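PDB 3NWZ: BH2602 protein from Bacillus halodurans, which binds coenzyme A and is probably a hotdog-fold thioesterase that hydrolyses acyl-CoA thioesters. Local coordinates for residues K145-T148 with E152-A155; E55-E60 with E65-I70; A87-T92 with L126-S131. All coordinates share one frame; numbering follows the deposited sequence.

How the contacts relate
Followed from the N terminus, the contacts come in series, with neither nesting nor crossing. Contact 2 closes first, a tight hairpin with only four residues between E55-E60 and E65-I70. Contact 3 then spans a loop of 33 residues, bringing helix 83-100 against strand 125-135. Contact 1 comes last, another hairpin, with three residues between K145-T148 and E152-A155. Strand 125-135 is the link: it lies between the two hairpins in one antiparallel sheet, with probable hydrogen bonds from A128 N to V66 O (2.8 Å) and from R127 N to Y147 O (2.9 Å). The packing of L90 on V146 joins contact 3 to contact 1.

Contact 1: K145-T148 with E152-A155; sequences KVYT and ETVA
V146 and its two partners, V154 and A155, set the backbone pattern. V146 N donates to A155 O (2.8 Å), while V146 O takes two amides in return: V154 N at 2.8 Å and A155 N in a weak bond of 3.4 Å. Nearer the turn, T148 N reaches E152 O at 2.9 Å.

The polar side chains meet at the turn. T148 OG1 sits between the backbone N and the carbonyl carbon (chi1 58°), which turns it to the E152 side; it donates to E152 OE2 on the anti side of the carboxylate (2.9 Å), weakly accepts from E152 N, and also accepts from the backbone N of Q150, in the turn. A valine here would probably leave the E152 carboxylate without its donor and the amides of E152 and Q150 without their side-chain acceptor.

Apolar contacts are modest: V146 CG1 crosses to V154 CB at 4.0 Å. On the face opposite V146 and A155, Y147 and T153 lie side by side, Y147 CE2 nearest T153 OG1 (3.1 Å), with E152 O also at the ring edge. K145 NZ forms a salt bridge with E143 of the second subunit.

The one-residue shift in register between V146 and Y147, with V154 at helical backbone angles (phi -71°, psi -43°), identifies a classic beta bulge in the hairpin of strands 139-147 and 153-163 of the hotdog sheet.

Contact 2: E55-E60 with E65-I70; sequences ESQERE and EVRLPI
The R67 guanidinium is approached at its edge by two residues of strand 55-58: E55 CB lies near its plane, 3.4 Å from R67 NH1, and the side chain of Q57 also comes in at the edge, its amide plane turned 84° from the guanidinium. A third edge partner is on R67's own strand. E65 OE2 accepts from R67 NH2 at 2.6 Å through its anti lone pair, in a salt bridge. The E55 carboxylate adds a long one, OE1 to R67 NH1 at 3.7 Å, its plane inclined 52° to the guanidinium. The bend of R67 at chi3 (69°) turns the guanidinium so that its edge meets E55 and E65, the three forming one salt-bridge network.

Beneath these charges is a regular antiparallel hairpin, placing strand 55-58 at the sheet's outer margin within this chain. E55 and R67 form a hydrogen-bonded pair, with both bonds at 3.1 Å (E55 N to R67 O, R67 N to E55 O). Q57 and E65 form the next, Q57 N reaching E65 O at 2.8 Å. Between them S56 faces V66 in a non-hydrogen-bonded pair, their side chains on the face toward helix 83-100, where V66 rests on L89 and A93. Near the turn, R59 CD lies 3.1 Å from E65 OE1 where the side chains cross at about a right angle, while the R59 guanidinium has its salt bridge with D61.

Contact 3: A87-T92 with L126-S131; sequences ATLLDT and LRAVAS
L89 reaches A128 and L126 because its CG stands anti to the backbone N (chi1 -175°), carrying the isobutyl group off the helix toward the strand; chi2 (63°) swings CD1 aside and leaves CD2 anti to CA, the far-reaching branch that meets L126 CB at 3.7 Å. L126 for its part places CG beside its own backbone N, and it is CB that receives the leucine. This is the core of the hotdog fold, in which the central helix, here 83-100, is wrapped by a curved antiparallel sheet. Helix segment 87-92 crosses strand 126-131 at 40°, with the two axes 7.7 Å apart at their closest.

The interface is wholly apolar and buried. A128 presents only a methyl group, and the nearest backbone approach of the two segments is at L90 and A128, whose CA atoms are 5.6 Å apart. A128 CB lies 4.2 Å from L90 CA, consistent with the small side chain allowing a close approach to the helix backbone. L90 also packs on I115 of strand 108-117, while A93, one turn beyond L89, covers A128 and A130. The L89 and L126 side chains cross obliquely, and L89 CG meets the methyl of A128, its CB, at 3.6 Å.

Contact 1: K145-T148 with E152-A155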
ATOM      1  N   LYS A 145       9.291  -4.936  -9.003  1.00 33.83           N
ATOM      2  CA  LYS A 145      10.467  -4.738  -8.175  1.00 33.95           C
ATOM      3  C   LYS A 145      11.449  -3.831  -8.889  1.00 39.36           C
ATOM      4  O   LYS A 145      11.487  -3.770 -10.127  1.00 32.35           O
ATOM      5  CB  LYS A 145      11.153  -6.070  -7.869  1.00 37.98           C
ATOM      6  CG  LYS A 145      10.520  -6.828  -6.726  1.00 42.34           C
ATOM      7  CD  LYS A 145      11.269  -8.124  -6.442  1.00 45.19           C
ATOM      8  CE  LYS A 145      10.659  -8.856  -5.258  1.00 52.37           C
ATOM      9  NZ  LYS A 145       9.229  -9.200  -5.520  1.00 61.70           N
ATOM     10  N   VAL A 146      12.229  -3.110  -8.095  1.00 22.50           N
ATOM     11  CA  VAL A 146      13.238  -2.213  -8.622  1.00 22.91           C
ATOM     12  C   VAL A 146      14.592  -2.754  -8.143  1.00 31.72           C
ATOM     13  O   VAL A 146      14.758  -3.064  -6.968  1.00 39.58           O
ATOM     14  CB  VAL A 146      13.021  -0.758  -8.106  1.00 30.05           C
ATOM     15  CG1 VAL A 146      14.069   0.156  -8.682  1.00 31.64           C
ATOM     16  CG2 VAL A 146      11.640  -0.265  -8.491  1.00 29.93           C
ATOM     17  N   TYR A 147      15.547  -2.858  -9.067  1.00 33.22           N
ATOM     18  CA  TYR A 147      16.890  -3.376  -8.772  1.00 31.24           C
ATOM     19  C   TYR A 147      18.031  -2.421  -9.122  1.00 35.98           C
ATOM     20  O   TYR A 147      17.924  -1.603 -10.043  1.00 38.60           O
ATOM     21  CB  TYR A 147      17.120  -4.689  -9.542  1.00 39.95           C
ATOM     22  CG  TYR A 147      16.095  -5.768  -9.269  1.00 34.72           C
ATOM     23  CD1 TYR A 147      15.231  -6.203 -10.264  1.00 29.59           C
ATOM     24  CD2 TYR A 147      16.005  -6.358  -8.020  1.00 33.58           C
ATOM     25  CE1 TYR A 147      14.300  -7.209 -10.015  1.00 38.04           C
ATOM     26  CE2 TYR A 147      15.084  -7.355  -7.763  1.00 37.85           C
ATOM     27  CZ  TYR A 147      14.235  -7.780  -8.759  1.00 37.56           C
ATOM     28  OH  TYR A 147      13.328  -8.782  -8.487  1.00 39.60           O
ATOM     29  N   THR A 148      19.137  -2.537  -8.396  1.00 34.53           N
ATOM     30  CA  THR A 148      20.304  -1.696  -8.673  1.00 36.60           C
ATOM     31  C   THR A 148      21.019  -2.430  -9.783  1.00 32.40           C
ATOM     32  O   THR A 148      20.551  -3.492 -10.209  1.00 29.47           O
ATOM     33  CB  THR A 148      21.240  -1.632  -7.479  1.00 49.50           C
ATOM     34  OG1 THR A 148      21.656  -2.960  -7.134  1.00 59.65           O
ATOM     35  CG2 THR A 148      20.554  -0.995  -6.308  1.00 42.72           C
ATOM     36  N   GLU A 152      20.625  -5.928  -6.442  1.00 39.60           N
ATOM     37  CA  GLU A 152      20.084  -5.640  -5.116  1.00 44.62           C
ATOM     38  C   GLU A 152      18.708  -5.034  -5.289  1.00 43.56           C
ATOM     39  O   GLU A 152      18.496  -4.247  -6.202  1.00 50.55           O
ATOM     40  CB  GLU A 152      20.986  -4.662  -4.379  1.00 47.09           C
ATOM     41  CG  GLU A 152      22.229  -5.299  -3.784  1.00 63.67           C
ATOM     42  CD  GLU A 152      23.484  -4.503  -4.087  1.00 84.30           C
ATOM     43  OE1 GLU A 152      24.554  -4.864  -3.550  1.00 89.86           O
ATOM     44  OE2 GLU A 152      23.402  -3.522  -4.866  1.00 88.39           O
ATOM     45  N   THR A 153      17.772  -5.401  -4.422  1.00 39.72           N
ATOM     46  CA  THR A 153      16.407  -4.885  -4.512  1.00 43.02           C
ATOM     47  C   THR A 153      16.240  -3.522  -3.825  1.00 37.99           C
ATOM     48  O   THR A 153      16.235  -3.429  -2.597  1.00 43.25           O
ATOM     49  CB  THR A 153      15.372  -5.881  -3.897  1.00 50.20           C
ATOM     50  OG1 THR A 153      15.339  -7.099  -4.665  1.00 49.91           O
ATOM     51  CG2 THR A 153      13.973  -5.256  -3.886  1.00 48.49           C
ATOM     52  N   VAL A 154      16.107  -2.472  -4.633  1.00 35.40           N
ATOM     53  CA  VAL A 154      15.919  -1.119  -4.136  1.00 28.50           C
ATOM     54  C   VAL A 154      14.528  -0.988  -3.536  1.00 38.65           C
ATOM     55  O   VAL A 154      14.350  -0.390  -2.472  1.00 38.82           O
ATOM     56  CB  VAL A 154      16.065  -0.085  -5.275  1.00 34.58           C
ATOM     57  CG1 VAL A 154      15.732   1.328  -4.769  1.00 32.15           C
ATOM     58  CG2 VAL A 154      17.466  -0.149  -5.841  1.00 35.60           C
ATOM     59  N   ALA A 155      13.537  -1.551  -4.214  1.00 35.06           N
ATOM     60  CA  ALA A 155      12.179  -1.481  -3.704  1.00 27.59           C
ATOM     61  C   ALA A 155      11.264  -2.520  -4.304  1.00 29.03           C
ATOM     62  O   ALA A 155      11.515  -3.062  -5.375  1.00 42.98           O
ATOM     63  CB  ALA A 155      11.603  -0.104  -3.943  1.00 31.52           C
TER

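Contact 2: E55-E60 with E65-I70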
ATOM      1  N   GLU A  55      14.634   3.371 -20.767  1.00 42.31           N
ATOM      2  CA  GLU A  55      14.667   2.380 -21.865  1.00 47.01           C
ATOM      3  C   GLU A  55      13.732   1.236 -21.459  1.00 43.89           C
ATOM      4  O   GLU A  55      14.001   0.529 -20.492  1.00 49.84           O
ATOM      5  CB  GLU A  55      16.079   1.829 -22.077  1.00 54.37           C
ATOM      6  CG  GLU A  55      16.971   2.715 -22.917  1.00 69.74           C
ATOM      7  CD  GLU A  55      18.441   2.493 -22.629  1.00 83.51           C
ATOM      8  OE1 GLU A  55      18.874   1.319 -22.603  1.00 92.80           O
ATOM      9  OE2 GLU A  55      19.161   3.495 -22.429  1.00 85.34           O
ATOM     10  N   SER A  56      12.649   1.047 -22.200  1.00 29.14           N
ATOM     11  CA  SER A  56      11.694   0.015 -21.854  1.00 22.40           C
ATOM     12  C   SER A  56      11.508  -1.117 -22.839  1.00 29.67           C
ATOM     13  O   SER A  56      11.568  -0.930 -24.061  1.00 38.90           O
ATOM     14  CB  SER A  56      10.334   0.657 -21.545  1.00 27.32           C
ATOM     15  OG  SER A  56       9.956   1.555 -22.567  1.00 49.67           O
ATOM     16  N   GLN A  57      11.269  -2.310 -22.288  1.00 34.09           N
ATOM     17  CA  GLN A  57      11.083  -3.500 -23.120  1.00 43.08           C
ATOM     18  C   GLN A  57      10.586  -4.728 -22.404  1.00 59.51           C
ATOM     19  O   GLN A  57      10.843  -4.939 -21.223  1.00 63.15           O
ATOM     20  CB  GLN A  57      12.377  -3.859 -23.865  1.00 34.85           C
ATOM     21  CG  GLN A  57      13.637  -3.566 -23.090  1.00 54.22           C
ATOM     22  CD  GLN A  57      14.900  -3.929 -23.844  1.00 58.68           C
ATOM     23  OE1 GLN A  57      15.097  -3.540 -24.998  1.00 56.22           O
ATOM     24  NE2 GLN A  57      15.776  -4.666 -23.180  1.00 54.40           N
ATOM     25  N   GLU A  58       9.874  -5.549 -23.159  1.00 67.29           N
ATOM     26  CA  GLU A  58       9.314  -6.784 -22.650  1.00 65.57           C
ATOM     27  C   GLU A  58      10.415  -7.829 -22.602  1.00 63.80           C
ATOM     28  O   GLU A  58      11.323  -7.817 -23.432  1.00 62.67           O
ATOM     29  CB  GLU A  58       8.192  -7.232 -23.577  1.00 60.08           C
ATOM     30  CG  GLU A  58       7.479  -8.480 -23.162  1.00 67.84           C
ATOM     31  CD  GLU A  58       6.171  -8.630 -23.902  1.00 75.97           C
ATOM     32  OE1 GLU A  58       5.286  -7.770 -23.700  1.00 72.45           O
ATOM     33  OE2 GLU A  58       6.028  -9.594 -24.687  1.00 85.40           O
ATOM     34  N   ARG A  59      10.351  -8.716 -21.617  1.00 50.34           N
ATOM     35  CA  ARG A  59      11.350  -9.759 -21.497  1.00 47.51           C
ATOM     36  C   ARG A  59      10.888 -11.038 -22.207  1.00 48.99           C
ATOM     37  O   ARG A  59       9.745 -11.130 -22.655  1.00 32.26           O
ATOM     38  CB  ARG A  59      11.628 -10.057 -20.029  1.00 55.27           C
ATOM     39  CG  ARG A  59      12.181  -8.877 -19.249  1.00 65.89           C
ATOM     40  CD  ARG A  59      13.006  -9.342 -18.049  1.00 75.61           C
ATOM     41  NE  ARG A  59      12.259 -10.238 -17.174  1.00 74.29           N
ATOM     42  CZ  ARG A  59      12.719 -10.699 -16.017  1.00 87.63           C
ATOM     43  NH1 ARG A  59      13.930 -10.349 -15.603  1.00 88.83           N
ATOM     44  NH2 ARG A  59      11.965 -11.496 -15.270  1.00 96.76           N
ATOM     45  N   GLU A  60      11.792 -12.008 -22.335  1.00 67.30           N
ATOM     46  CA  GLU A  60      11.465 -13.281 -22.958  1.00 67.73           C
ATOM     47  C   GLU A  60      10.222 -13.776 -22.242  1.00 59.99           C
ATOM     48  O   GLU A  60       9.244 -14.173 -22.872  1.00 63.11           O
ATOM     49  CB  GLU A  60      12.614 -14.274 -22.764  1.00 88.56           C
ATOM     50  CG  GLU A  60      12.285 -15.717 -23.131  1.00104.91           C
ATOM     51  CD  GLU A  60      11.952 -15.892 -24.598  1.00114.89           C
ATOM     52  OE1 GLU A  60      12.827 -15.611 -25.442  1.00120.60           O
ATOM     53  OE2 GLU A  60      10.817 -16.315 -24.905  1.00116.93           O
ATOM     54  N   GLU A  65      10.130  -4.569 -18.431  1.00 33.76           N
ATOM     55  CA  GLU A  65      11.303  -3.918 -17.895  1.00 27.59           C
ATOM     56  C   GLU A  65      11.531  -2.457 -18.300  1.00 32.34           C
ATOM     57  O   GLU A  65      11.393  -2.069 -19.467  1.00 51.30           O
ATOM     58  CB  GLU A  65      12.502  -4.784 -18.286  1.00 25.52           C
ATOM     59  CG  GLU A  65      13.826  -4.486 -17.631  1.00 39.62           C
ATOM     60  CD  GLU A  65      14.836  -5.591 -17.927  1.00 58.93           C
ATOM     61  OE1 GLU A  65      14.635  -6.727 -17.439  1.00 57.44           O
ATOM     62  OE2 GLU A  65      15.821  -5.336 -18.659  1.00 73.95           O
ATOM     63  N   VAL A  66      11.881  -1.653 -17.299  1.00 29.69           N
ATOM     64  CA  VAL A  66      12.173  -0.241 -17.493  1.00 31.17           C
ATOM     65  C   VAL A  66      13.429   0.097 -16.711  1.00 34.66           C
ATOM     66  O   VAL A  66      13.446  -0.029 -15.485  1.00 41.09           O
ATOM     67  CB  VAL A  66      11.072   0.702 -16.940  1.00 28.91           C
ATOM     68  CG1 VAL A  66      11.450   2.128 -17.262  1.00 33.99           C
ATOM     69  CG2 VAL A  66       9.723   0.385 -17.513  1.00 36.05           C
ATOM     70  N   ARG A  67      14.482   0.504 -17.411  1.00 36.97           N
ATOM     71  CA  ARG A  67      15.693   0.909 -16.713  1.00 41.41           C
ATOM     72  C   ARG A  67      15.859   2.425 -16.819  1.00 37.73           C
ATOM     73  O   ARG A  67      15.406   3.063 -17.772  1.00 29.31           O
ATOM     74  CB  ARG A  67      16.932   0.153 -17.227  1.00 50.72           C
ATOM     75  CG  ARG A  67      17.399   0.452 -18.626  1.00 75.78           C
ATOM     76  CD  ARG A  67      18.394  -0.616 -19.060  1.00 86.77           C
ATOM     77  NE  ARG A  67      17.734  -1.910 -19.235  1.00 94.76           N
ATOM     78  CZ  ARG A  67      16.964  -2.227 -20.276  1.00 90.82           C
ATOM     79  NH1 ARG A  67      16.756  -1.350 -21.253  1.00 95.32           N
ATOM     80  NH2 ARG A  67      16.396  -3.422 -20.336  1.00 76.14           N
ATOM     81  N   LEU A  68      16.491   2.997 -15.811  1.00 38.28           N
ATOM     82  CA  LEU A  68      16.693   4.429 -15.744  1.00 36.66           C
ATOM     83  C   LEU A  68      18.097   4.742 -15.293  1.00 38.31           C
ATOM     84  O   LEU A  68      18.528   4.290 -14.243  1.00 32.53           O
ATOM     85  CB  LEU A  68      15.686   5.018 -14.763  1.00 38.11           C
ATOM     86  CG  LEU A  68      15.729   6.475 -14.325  1.00 49.38           C
ATOM     87  CD1 LEU A  68      14.305   6.937 -14.041  1.00 61.07           C
ATOM     88  CD2 LEU A  68      16.594   6.618 -13.091  1.00 45.02           C
ATOM     89  N   PRO A  69      18.835   5.508 -16.100  1.00 42.83           N
ATOM     90  CA  PRO A  69      20.206   5.889 -15.775  1.00 45.73           C
ATOM     91  C   PRO A  69      20.211   6.687 -14.479  1.00 43.04           C
ATOM     92  O   PRO A  69      19.319   7.523 -14.262  1.00 40.12           O
ATOM     93  CB  PRO A  69      20.615   6.766 -16.963  1.00 44.45           C
ATOM     94  CG  PRO A  69      19.798   6.257 -18.090  1.00 47.61           C
ATOM     95  CD  PRO A  69      18.457   5.994 -17.440  1.00 54.90           C
ATOM     96  N   ILE A  70      21.193   6.433 -13.614  1.00 35.10           N
ATOM     97  CA  ILE A  70      21.294   7.201 -12.379  1.00 42.48           C
ATOM     98  C   ILE A  70      22.301   8.345 -12.565  1.00 42.13           C
ATOM     99  O   ILE A  70      23.459   8.132 -12.936  1.00 45.32           O
ATOM    100  CB  ILE A  70      21.748   6.350 -11.168  1.00 48.52           C
ATOM    101  CG1 ILE A  70      20.758   5.200 -10.936  1.00 45.77           C
ATOM    102  CG2 ILE A  70      21.843   7.275  -9.891  1.00 12.95           C
ATOM    103  CD1 ILE A  70      21.109   4.317  -9.765  1.00 51.38           C
TER

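Contact 3: A87-T92 with L126-S131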
ATOM      1  N   ALA A  87       9.439   5.353  -7.283  1.00 17.87           N
ATOM      2  CA  ALA A  87       8.001   5.089  -7.389  1.00 20.66           C
ATOM      3  C   ALA A  87       7.537   5.282  -8.805  1.00 29.78           C
ATOM      4  O   ALA A  87       6.919   4.406  -9.404  1.00 31.83           O
ATOM      5  CB  ALA A  87       7.252   6.013  -6.482  1.00 21.25           C
ATOM      6  N   THR A  88       7.846   6.442  -9.354  1.00 38.33           N
ATOM      7  CA  THR A  88       7.456   6.769 -10.717  1.00 33.13           C
ATOM      8  C   THR A  88       7.942   5.753 -11.741  1.00 35.65           C
ATOM      9  O   THR A  88       7.317   5.576 -12.776  1.00 41.86           O
ATOM     10  CB  THR A  88       7.963   8.175 -11.069  1.00 30.82           C
ATOM     11  OG1 THR A  88       7.308   9.116 -10.212  1.00 35.68           O
ATOM     12  CG2 THR A  88       7.661   8.520 -12.506  1.00 26.57           C
ATOM     13  N   LEU A  89       9.061   5.098 -11.450  1.00 29.43           N
ATOM     14  CA  LEU A  89       9.632   4.076 -12.347  1.00 30.03           C
ATOM     15  C   LEU A  89       8.801   2.810 -12.269  1.00 35.44           C
ATOM     16  O   LEU A  89       8.362   2.293 -13.290  1.00 35.89           O
ATOM     17  CB  LEU A  89      11.074   3.738 -11.947  1.00 28.27           C
ATOM     18  CG  LEU A  89      11.859   2.776 -12.840  1.00 30.99           C
ATOM     19  CD1 LEU A  89      12.043   3.383 -14.229  1.00 24.60           C
ATOM     20  CD2 LEU A  89      13.218   2.514 -12.192  1.00 33.14           C
ATOM     21  N   LEU A  90       8.582   2.322 -11.051  1.00 31.83           N
ATOM     22  CA  LEU A  90       7.784   1.116 -10.851  1.00 30.62           C
ATOM     23  C   LEU A  90       6.453   1.321 -11.552  1.00 29.21           C
ATOM     24  O   LEU A  90       6.004   0.475 -12.316  1.00 31.99           O
ATOM     25  CB  LEU A  90       7.551   0.870  -9.353  1.00 41.15           C
ATOM     26  CG  LEU A  90       8.052  -0.459  -8.778  1.00 37.13           C
ATOM     27  CD1 LEU A  90       7.644  -0.559  -7.334  1.00 43.40           C
ATOM     28  CD2 LEU A  90       7.471  -1.630  -9.573  1.00 34.38           C
ATOM     29  N   ASP A  91       5.827   2.468 -11.285  1.00 33.79           N
ATOM     30  CA  ASP A  91       4.545   2.827 -11.890  1.00 37.89           C
ATOM     31  C   ASP A  91       4.649   2.756 -13.421  1.00 43.71           C
ATOM     32  O   ASP A  91       3.777   2.212 -14.099  1.00 39.94           O
ATOM     33  CB  ASP A  91       4.165   4.254 -11.456  1.00 40.26           C
ATOM     34  CG  ASP A  91       2.887   4.759 -12.124  1.00 58.96           C
ATOM     35  OD1 ASP A  91       1.809   4.166 -11.895  1.00 63.39           O
ATOM     36  OD2 ASP A  91       2.966   5.755 -12.875  1.00 64.76           O
ATOM     37  N   THR A  92       5.730   3.299 -13.960  1.00 32.66           N
ATOM     38  CA  THR A  92       5.925   3.306 -15.400  1.00 20.56           C
ATOM     39  C   THR A  92       6.013   1.879 -15.930  1.00 28.87           C
ATOM     40  O   THR A  92       5.382   1.540 -16.933  1.00 40.99           O
ATOM     41  CB  THR A  92       7.187   4.102 -15.776  1.00 33.52           C
ATOM     42  OG1 THR A  92       7.085   5.423 -15.237  1.00 50.41           O
ATOM     43  CG2 THR A  92       7.292   4.250 -17.247  1.00 18.80           C
ATOM     44  N   LEU A 126      18.768   2.113 -12.598  1.00 41.72           N
ATOM     45  CA  LEU A 126      17.781   1.317 -11.878  1.00 39.55           C
ATOM     46  C   LEU A 126      17.050   0.413 -12.860  1.00 41.55           C
ATOM     47  O   LEU A 126      16.969   0.711 -14.056  1.00 42.64           O
ATOM     48  CB  LEU A 126      16.796   2.214 -11.129  1.00 33.15           C
ATOM     49  CG  LEU A 126      17.486   2.984 -10.001  1.00 37.55           C
ATOM     50  CD1 LEU A 126      16.471   3.416  -8.948  1.00 35.89           C
ATOM     51  CD2 LEU A 126      18.538   2.078  -9.353  1.00 48.35           C
ATOM     52  N   ARG A 127      16.535  -0.707 -12.374  1.00 35.52           N
ATOM     53  CA  ARG A 127      15.856  -1.616 -13.280  1.00 30.28           C
ATOM     54  C   ARG A 127      14.563  -2.080 -12.656  1.00 39.71           C
ATOM     55  O   ARG A 127      14.579  -2.946 -11.794  1.00 54.83           O
ATOM     56  CB  ARG A 127      16.763  -2.828 -13.590  1.00 19.84           C
ATOM     57  CG  ARG A 127      16.484  -3.464 -14.939  1.00 32.20           C
ATOM     58  CD  ARG A 127      17.266  -4.770 -15.112  1.00 47.39           C
ATOM     59  NE  ARG A 127      16.659  -5.897 -14.403  1.00 60.25           N
ATOM     60  CZ  ARG A 127      17.313  -6.688 -13.557  1.00 71.56           C
ATOM     61  NH1 ARG A 127      18.597  -6.474 -13.306  1.00 84.98           N
ATOM     62  NH2 ARG A 127      16.684  -7.693 -12.960  1.00 65.67           N
ATOM     63  N   ALA A 128      13.440  -1.504 -13.061  1.00 26.38           N
ATOM     64  CA  ALA A 128      12.178  -1.937 -12.490  1.00 23.62           C
ATOM     65  C   ALA A 128      11.578  -3.080 -13.329  1.00 22.67           C
ATOM     66  O   ALA A 128      11.563  -3.027 -14.560  1.00 41.78           O
ATOM     67  CB  ALA A 128      11.188  -0.738 -12.392  1.00 14.34           C
ATOM     68  N   VAL A 129      11.079  -4.115 -12.658  1.00 18.73           N
ATOM     69  CA  VAL A 129      10.472  -5.256 -13.367  1.00 13.81           C
ATOM     70  C   VAL A 129       9.073  -5.538 -12.863  1.00 35.32           C
ATOM     71  O   VAL A 129       8.883  -5.797 -11.676  1.00 42.30           O
ATOM     72  CB  VAL A 129      11.320  -6.558 -13.206  1.00 13.65           C
ATOM     73  CG1 VAL A 129      10.726  -7.686 -14.096  1.00 17.19           C
ATOM     74  CG2 VAL A 129      12.766  -6.262 -13.551  1.00 23.29           C
ATOM     75  N   ALA A 130       8.108  -5.515 -13.774  1.00 38.81           N
ATOM     76  CA  ALA A 130       6.712  -5.726 -13.419  1.00 33.19           C
ATOM     77  C   ALA A 130       6.095  -6.982 -14.044  1.00 38.12           C
ATOM     78  O   ALA A 130       6.480  -7.387 -15.142  1.00 40.28           O
ATOM     79  CB  ALA A 130       5.883  -4.460 -13.839  1.00 33.19           C
ATOM     80  N   SER A 131       5.123  -7.568 -13.338  1.00 39.29           N
ATOM     81  CA  SER A 131       4.386  -8.752 -13.811  1.00 38.83           C
ATOM     82  C   SER A 131       2.900  -8.726 -13.389  1.00 42.28           C
ATOM     83  O   SER A 131       2.553  -8.340 -12.280  1.00 42.60           O
ATOM     84  CB  SER A 131       5.042 -10.065 -13.318  1.00 37.73           C
ATOM     85  OG  SER A 131       4.843 -10.302 -11.939  1.00 42.18           O
TER